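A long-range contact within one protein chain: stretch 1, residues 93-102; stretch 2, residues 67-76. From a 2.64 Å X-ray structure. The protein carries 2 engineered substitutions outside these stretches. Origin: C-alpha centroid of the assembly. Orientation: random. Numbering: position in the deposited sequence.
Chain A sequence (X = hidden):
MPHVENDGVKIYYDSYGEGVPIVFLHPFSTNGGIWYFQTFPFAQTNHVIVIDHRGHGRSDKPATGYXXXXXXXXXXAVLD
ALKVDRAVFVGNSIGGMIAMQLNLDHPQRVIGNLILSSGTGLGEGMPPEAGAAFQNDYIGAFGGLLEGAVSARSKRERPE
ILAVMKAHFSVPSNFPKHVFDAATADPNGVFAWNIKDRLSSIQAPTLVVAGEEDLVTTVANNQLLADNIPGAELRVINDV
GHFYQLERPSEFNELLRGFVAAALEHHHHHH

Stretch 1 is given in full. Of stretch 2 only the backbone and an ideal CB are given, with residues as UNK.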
ATOM      1  N   SER A  93      -0.593   5.447 -16.251  1.00 26.44           N
ATOM      2  CA  SER A  93      -1.160   6.723 -16.690  1.00 26.79           C
ATOM      3  C   SER A  93      -0.084   7.791 -16.832  1.00 27.80           C
ATOM      4  O   SER A  93       0.730   7.753 -17.755  1.00 27.43           O
ATOM      5  CB  SER A  93      -2.242   7.204 -15.717  1.00 30.68           C
ATOM      6  OG  SER A  93      -2.644   8.530 -16.008  1.00 30.58           O
ATOM      7  N   ILE A  94      -0.087   8.739 -15.900  1.00 28.21           N
ATOM      8  CA  ILE A  94       0.879   9.824 -15.908  1.00 27.72           C
ATOM      9  C   ILE A  94       2.281   9.286 -15.638  1.00 29.06           C
ATOM     10  O   ILE A  94       3.272   9.887 -16.045  1.00 42.94           O
ATOM     11  CB  ILE A  94       0.519  10.913 -14.871  1.00 28.71           C
ATOM     12  CG1 ILE A  94       1.336  12.183 -15.117  1.00 29.67           C
ATOM     13  CG2 ILE A  94       0.714  10.403 -13.451  1.00 27.52           C
ATOM     14  CD1 ILE A  94       1.024  13.301 -14.154  1.00 30.31           C
ATOM     15  N   GLY A  95       2.359   8.142 -14.967  1.00 27.82           N
ATOM     16  CA  GLY A  95       3.633   7.491 -14.723  1.00 27.21           C
ATOM     17  C   GLY A  95       4.255   7.041 -16.030  1.00 27.37           C
ATOM     18  O   GLY A  95       5.474   7.092 -16.203  1.00 28.19           O
ATOM     19  N   GLY A  96       3.407   6.596 -16.952  1.00 27.99           N
ATOM     20  CA  GLY A  96       3.849   6.223 -18.282  1.00 27.94           C
ATOM     21  C   GLY A  96       4.388   7.429 -19.026  1.00 28.78           C
ATOM     22  O   GLY A  96       5.401   7.339 -19.726  1.00 34.78           O
ATOM     23  N   MET A  97       3.706   8.560 -18.868  1.00 28.14           N
ATOM     24  CA  MET A  97       4.167   9.826 -19.427  1.00 28.68           C
ATOM     25  C   MET A  97       5.558  10.166 -18.911  1.00 29.32           C
ATOM     26  O   MET A  97       6.453  10.519 -19.681  1.00 29.88           O
ATOM     27  CB  MET A  97       3.202  10.959 -19.080  1.00 28.71           C
ATOM     28  CG  MET A  97       1.774  10.738 -19.525  1.00 27.42           C
ATOM     29  SD  MET A  97       0.744  12.178 -19.190  1.00 20.43           S
ATOM     30  CE  MET A  97      -0.853  11.566 -19.709  1.00 28.60           C
ATOM     31  N   ILE A  98       5.725  10.054 -17.596  1.00 29.54           N
ATOM     32  CA  ILE A  98       6.991  10.346 -16.936  1.00 29.53           C
ATOM     33  C   ILE A  98       8.103   9.441 -17.456  1.00 29.92           C
ATOM     34  O   ILE A  98       9.215   9.900 -17.724  1.00 29.81           O
ATOM     35  CB  ILE A  98       6.868  10.191 -15.405  1.00 28.92           C
ATOM     36  CG1 ILE A  98       5.876  11.213 -14.848  1.00 29.61           C
ATOM     37  CG2 ILE A  98       8.220  10.362 -14.738  1.00 28.41           C
ATOM     38  CD1 ILE A  98       5.503  10.981 -13.402  1.00 28.41           C
ATOM     39  N   ALA A  99       7.791   8.158 -17.611  1.00 33.12           N
ATOM     40  CA  ALA A  99       8.754   7.193 -18.132  1.00 29.57           C
ATOM     41  C   ALA A  99       9.169   7.522 -19.568  1.00 29.94           C
ATOM     42  O   ALA A  99      10.348   7.434 -19.916  1.00 30.09           O
ATOM     43  CB  ALA A  99       8.182   5.784 -18.057  1.00 29.12           C
ATOM     44  N   MET A 100       8.199   7.897 -20.397  1.00 29.72           N
ATOM     45  CA  MET A 100       8.478   8.238 -21.792  1.00 29.99           C
ATOM     46  C   MET A 100       9.349   9.492 -21.896  1.00 30.54           C
ATOM     47  O   MET A 100      10.337   9.520 -22.643  1.00 31.03           O
ATOM     48  CB  MET A 100       7.173   8.427 -22.569  1.00 29.09           C
ATOM     49  CG  MET A 100       6.454   7.120 -22.884  1.00 27.45           C
ATOM     50  SD  MET A 100       5.016   7.295 -23.962  1.00 22.73           S
ATOM     51  CE  MET A 100       3.801   7.946 -22.818  1.00 27.20           C
ATOM     52  N   GLN A 101       8.980  10.520 -21.139  1.00 30.59           N
ATOM     53  CA  GLN A 101       9.774  11.739 -21.052  1.00 30.59           C
ATOM     54  C   GLN A 101      11.189  11.413 -20.584  1.00 31.03           C
ATOM     55  O   GLN A 101      12.163  12.021 -21.032  1.00 31.37           O
ATOM     56  CB  GLN A 101       9.118  12.739 -20.099  1.00 30.38           C
ATOM     57  CG  GLN A 101       9.635  14.153 -20.245  1.00 31.47           C
ATOM     58  CD  GLN A 101       9.335  14.731 -21.610  1.00 31.74           C
ATOM     59  OE1 GLN A 101       8.179  14.802 -22.024  1.00 31.52           O
ATOM     60  NE2 GLN A 101      10.378  15.132 -22.324  1.00 32.53           N
ATOM     61  N   LEU A 102      11.290  10.441 -19.683  1.00 30.67           N
ATOM     62  CA  LEU A 102      12.578   9.999 -19.168  1.00 30.40           C
ATOM     63  C   LEU A 102      13.396   9.326 -20.266  1.00 31.19           C
ATOM     64  O   LEU A 102      14.617   9.463 -20.307  1.00 31.12           O
ATOM     65  CB  LEU A 102      12.379   9.050 -17.983  1.00 30.92           C
ATOM     66  CG  LEU A 102      13.576   8.770 -17.071  1.00 31.27           C
ATOM     67  CD1 LEU A 102      13.093   8.487 -15.660  1.00 29.91           C
ATOM     68  CD2 LEU A 102      14.400   7.603 -17.584  1.00 33.13           C
ATOM     69  N   UNK A  67       5.137  19.933 -14.838  1.00 33.96           N
ATOM     70  CA  UNK A  67       5.376  19.415 -16.176  1.00 33.44           C
ATOM     71  C   UNK A  67       5.902  17.995 -16.044  1.00 32.13           C
ATOM     72  O   UNK A  67       6.482  17.637 -15.019  1.00 31.60           O
ATOM     73  CB  UNK A  67       6.354  20.299 -16.952  1.00 33.44           C
ATOM     74  N   UNK A  68       5.695  17.187 -17.077  1.00 30.93           N
ATOM     75  CA  UNK A  68       6.162  15.807 -17.067  1.00 30.98           C
ATOM     76  C   UNK A  68       7.688  15.766 -16.998  1.00 30.56           C
ATOM     77  O   UNK A  68       8.274  14.844 -16.426  1.00 30.27           O
ATOM     78  CB  UNK A  68       5.661  15.061 -18.305  1.00 30.98           C
ATOM     79  N   UNK A  69       8.325  16.787 -17.564  1.00 31.53           N
ATOM     80  CA  UNK A  69       9.777  16.899 -17.529  1.00 31.75           C
ATOM     81  C   UNK A  69      10.280  17.072 -16.096  1.00 31.29           C
ATOM     82  O   UNK A  69      11.277  16.468 -15.698  1.00 30.80           O
ATOM     83  CB  UNK A  69      10.240  18.071 -18.397  1.00 31.75           C
ATOM     84  N   UNK A  70       9.580  17.897 -15.325  1.00 30.99           N
ATOM     85  CA  UNK A  70       9.941  18.135 -13.930  1.00 31.42           C
ATOM     86  C   UNK A  70       9.751  16.876 -13.079  1.00 30.68           C
ATOM     87  O   UNK A  70      10.575  16.574 -12.207  1.00 30.65           O
ATOM     88  CB  UNK A  70       9.107  19.284 -13.359  1.00 31.42           C
ATOM     89  N   UNK A  71       8.665  16.150 -13.336  1.00 30.72           N
ATOM     90  CA  UNK A  71       8.437  14.848 -12.713  1.00 30.01           C
ATOM     91  C   UNK A  71       9.597  13.901 -13.009  1.00 29.76           C
ATOM     92  O   UNK A  71      10.126  13.225 -12.111  1.00 29.31           O
ATOM     93  CB  UNK A  71       7.120  14.242 -13.202  1.00 30.01           C
ATOM     94  N   UNK A  72       9.982  13.863 -14.281  1.00 30.22           N
ATOM     95  CA  UNK A  72      11.094  13.037 -14.730  1.00 30.07           C
ATOM     96  C   UNK A  72      12.378  13.410 -13.999  1.00 30.75           C
ATOM     97  O   UNK A  72      13.168  12.538 -13.638  1.00 30.04           O
ATOM     98  CB  UNK A  72      11.286  13.176 -16.242  1.00 30.07           C
ATOM     99  N   UNK A  73      12.579  14.705 -13.773  1.00 31.78           N
ATOM    100  CA  UNK A  73      13.759  15.166 -13.049  1.00 33.44           C
ATOM    101  C   UNK A  73      13.702  14.722 -11.588  1.00 32.37           C
ATOM    102  O   UNK A  73      14.732  14.401 -10.998  1.00 32.51           O
ATOM    103  CB  UNK A  73      13.880  16.689 -13.137  1.00 33.44           C
ATOM    104  N   UNK A  74      12.503  14.704 -11.008  1.00 31.83           N
ATOM    105  CA  UNK A  74      12.333  14.159  -9.659  1.00 30.66           C
ATOM    106  C   UNK A  74      12.780  12.694  -9.619  1.00 30.02           C
ATOM    107  O   UNK A  74      13.532  12.276  -8.720  1.00 29.55           O
ATOM    108  CB  UNK A  74      10.876  14.284  -9.208  1.00 30.66           C
ATOM    109  N   UNK A  75      12.322  11.923 -10.603  1.00 29.37           N
ATOM    110  CA  UNK A  75      12.737  10.526 -10.729  1.00 28.64           C
ATOM    111  C   UNK A  75      14.259  10.396 -10.836  1.00 29.30           C
ATOM    112  O   UNK A  75      14.866   9.548 -10.174  1.00 28.26           O
ATOM    113  CB  UNK A  75      12.072   9.888 -11.951  1.00 28.64           C
ATOM    114  N   UNK A  76      14.874  11.241 -11.661  1.00 30.05           N
ATOM    115  CA  UNK A  76      16.325  11.213 -11.840  1.00 29.96           C
ATOM    116  C   UNK A  76      17.039  11.548 -10.532  1.00 30.62           C
ATOM    117  O   UNK A  76      18.095  10.994 -10.237  1.00 30.51           O
ATOM    118  CB  UNK A  76      16.747  12.191 -12.938  1.00 29.96           C
TER

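Two helices cross here at 77°, their axes 8.5 Å apart at closest approach. Such a separation leaves room for side chains of moderate size between them, and the visible helix offers mostly hydrocarbon: Ile94, Ile98, Leu102 and the aliphatic part of Gln101.

Position 67 precedes the helix, with phi/psi of -83/155, and its ideal CB has nothing of the other stretch within 5.5 Å. An N-cap favours a short polar side chain: serine, threonine, aspartate or asparagine. It is Ser67, whose OG accepts from the backbone N of position 70 at 3.2 Å and so caps the first turn.

At position 68 the CB points toward stretch 1, 4.5 Å from Gln101 OE1 and 4.8 Å from Met97 O. A hollow between successive turns opens before it, lined by Ile94, Met97, Ile98 and Gln101. Leucine, isoleucine, valine or methionine could all be considered; a branched chain could reach several walls at once. The residue is Ile68, a knob in this hole. Its CG2 lies 3.4 Å from Met97 O and 3.7 Å from Gln101 CB, while its CD1 reaches Ile94 CG1 at 3.8 Å.

Position 69 sets its CB sideways, 4.4 Å from Gln101 CG. A long, flexible side chain, polar or apolar, could reach the end of Gln101. Met69 does so, its CE coming 3.8 Å from Gln101 OE1, a van der Waals contact.

Position 70 points away and meets nothing of stretch 1, so polar residues suit it. Glu70 turns back to the helix start, where its OE1 accepts from Ser67 N at 3.0 Å and from Ser67 OG at 2.7 Å; together with the cap, these bonds tie the first turn together.

At position 71 the CB points toward stretch 1 and already lies 3.6 Å from Ile98 CD1. A side chain that turns aside beyond CB, aromatic or aliphatic, would suit. In His71, CB packs on Ile98 CD1 at 3.6 Å, and the imidazole extends past it, with NE2 4.4 Å from Ile94 CD1.

Position 72 is where the backbones come nearest, its CA 5.4 Å from Ile98 CA. The ideal CB is 4.1 Å from Ile98 O and 4.4 Å from Leu102 N, so a small residue, alanine, glycine or serine, is favoured. Ala72 allows this close approach; its CA lies 3.9 Å from Ile98 CG2 and helps form the hole that receives Ile98.

Positions 73 and 74 offer no contact with stretch 1 and could readily be polar. They are Asp73 and Asp74, both hydrogen-bonded elsewhere in the structure.

At position 75 the CB again points toward stretch 1, 4.1 Å from Leu102 CD1 and 4.8 Å from Ile98 CG2. Valine, isoleucine or leucine would fit. Val75 splits its methyls: CG1 meets Leu102 CD1 at 3.6 Å, and CG2 meets Ile98 CG2 at 3.7 Å.

Position 76 points sideways with no nearby partner, leaving many helix-compatible residues possible; it is Val76.

Stretch 2 (67-76) SIMEHADDVV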
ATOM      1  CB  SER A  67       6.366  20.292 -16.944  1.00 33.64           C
ATOM      2  OG  SER A  67       7.661  20.224 -16.373  1.00 32.48           O
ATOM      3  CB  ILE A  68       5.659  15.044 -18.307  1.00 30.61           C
ATOM      4  CG1 ILE A  68       4.137  15.142 -18.398  1.00 30.68           C
ATOM      5  CG2 ILE A  68       6.074  13.587 -18.253  1.00 29.59           C
ATOM      6  CD1 ILE A  68       3.419  14.568 -17.198  1.00 30.64           C
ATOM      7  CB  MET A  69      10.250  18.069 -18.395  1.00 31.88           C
ATOM      8  CG  MET A  69       9.763  18.030 -19.835  1.00 32.92           C
ATOM      9  SD  MET A  69       8.137  18.783 -20.048  1.00 35.10           S
ATOM     10  CE  MET A  69       7.879  18.541 -21.803  1.00 35.90           C
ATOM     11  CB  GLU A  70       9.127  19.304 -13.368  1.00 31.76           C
ATOM     12  CG  GLU A  70       9.646  20.668 -13.821  1.00 32.73           C
ATOM     13  CD  GLU A  70       8.652  21.788 -13.587  1.00 33.26           C
ATOM     14  OE1 GLU A  70       7.512  21.685 -14.089  1.00 34.13           O
ATOM     15  OE2 GLU A  70       9.014  22.777 -12.912  1.00 33.15           O
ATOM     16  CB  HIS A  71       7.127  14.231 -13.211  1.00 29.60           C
ATOM     17  CG  HIS A  71       5.903  14.766 -12.537  1.00 29.35           C
ATOM     18  ND1 HIS A  71       5.673  14.618 -11.186  1.00 29.21           N
ATOM     19  CD2 HIS A  71       4.827  15.425 -13.030  1.00 30.45           C
ATOM     20  CE1 HIS A  71       4.515  15.172 -10.875  1.00 29.33           C
ATOM     21  NE2 HIS A  71       3.982  15.670 -11.977  1.00 30.29           N
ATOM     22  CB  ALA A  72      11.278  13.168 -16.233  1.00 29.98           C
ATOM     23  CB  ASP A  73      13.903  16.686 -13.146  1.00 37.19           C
ATOM     24  CG  ASP A  73      15.264  17.176 -12.667  1.00 47.21           C
ATOM     25  OD1 ASP A  73      16.163  16.336 -12.453  1.00 41.96           O
ATOM     26  OD2 ASP A  73      15.439  18.406 -12.516  1.00 50.35           O
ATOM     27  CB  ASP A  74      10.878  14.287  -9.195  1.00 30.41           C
ATOM     28  CG  ASP A  74      10.443  15.732  -9.016  1.00 30.51           C
ATOM     29  OD1 ASP A  74      11.320  16.601  -8.831  1.00 31.73           O
ATOM     30  OD2 ASP A  74       9.222  15.996  -9.046  1.00 29.60           O
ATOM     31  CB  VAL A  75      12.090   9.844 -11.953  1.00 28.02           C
ATOM     32  CG1 VAL A  75      12.554   8.397 -12.060  1.00 27.66           C
ATOM     33  CG2 VAL A  75      10.575   9.912 -11.864  1.00 27.74           C
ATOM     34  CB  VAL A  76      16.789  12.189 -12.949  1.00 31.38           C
ATOM     35  CG1 VAL A  76      18.307  12.201 -13.058  1.00 31.64           C
ATOM     36  CG2 VAL A  76      16.179  11.804 -14.282  1.00 31.34           C
TER
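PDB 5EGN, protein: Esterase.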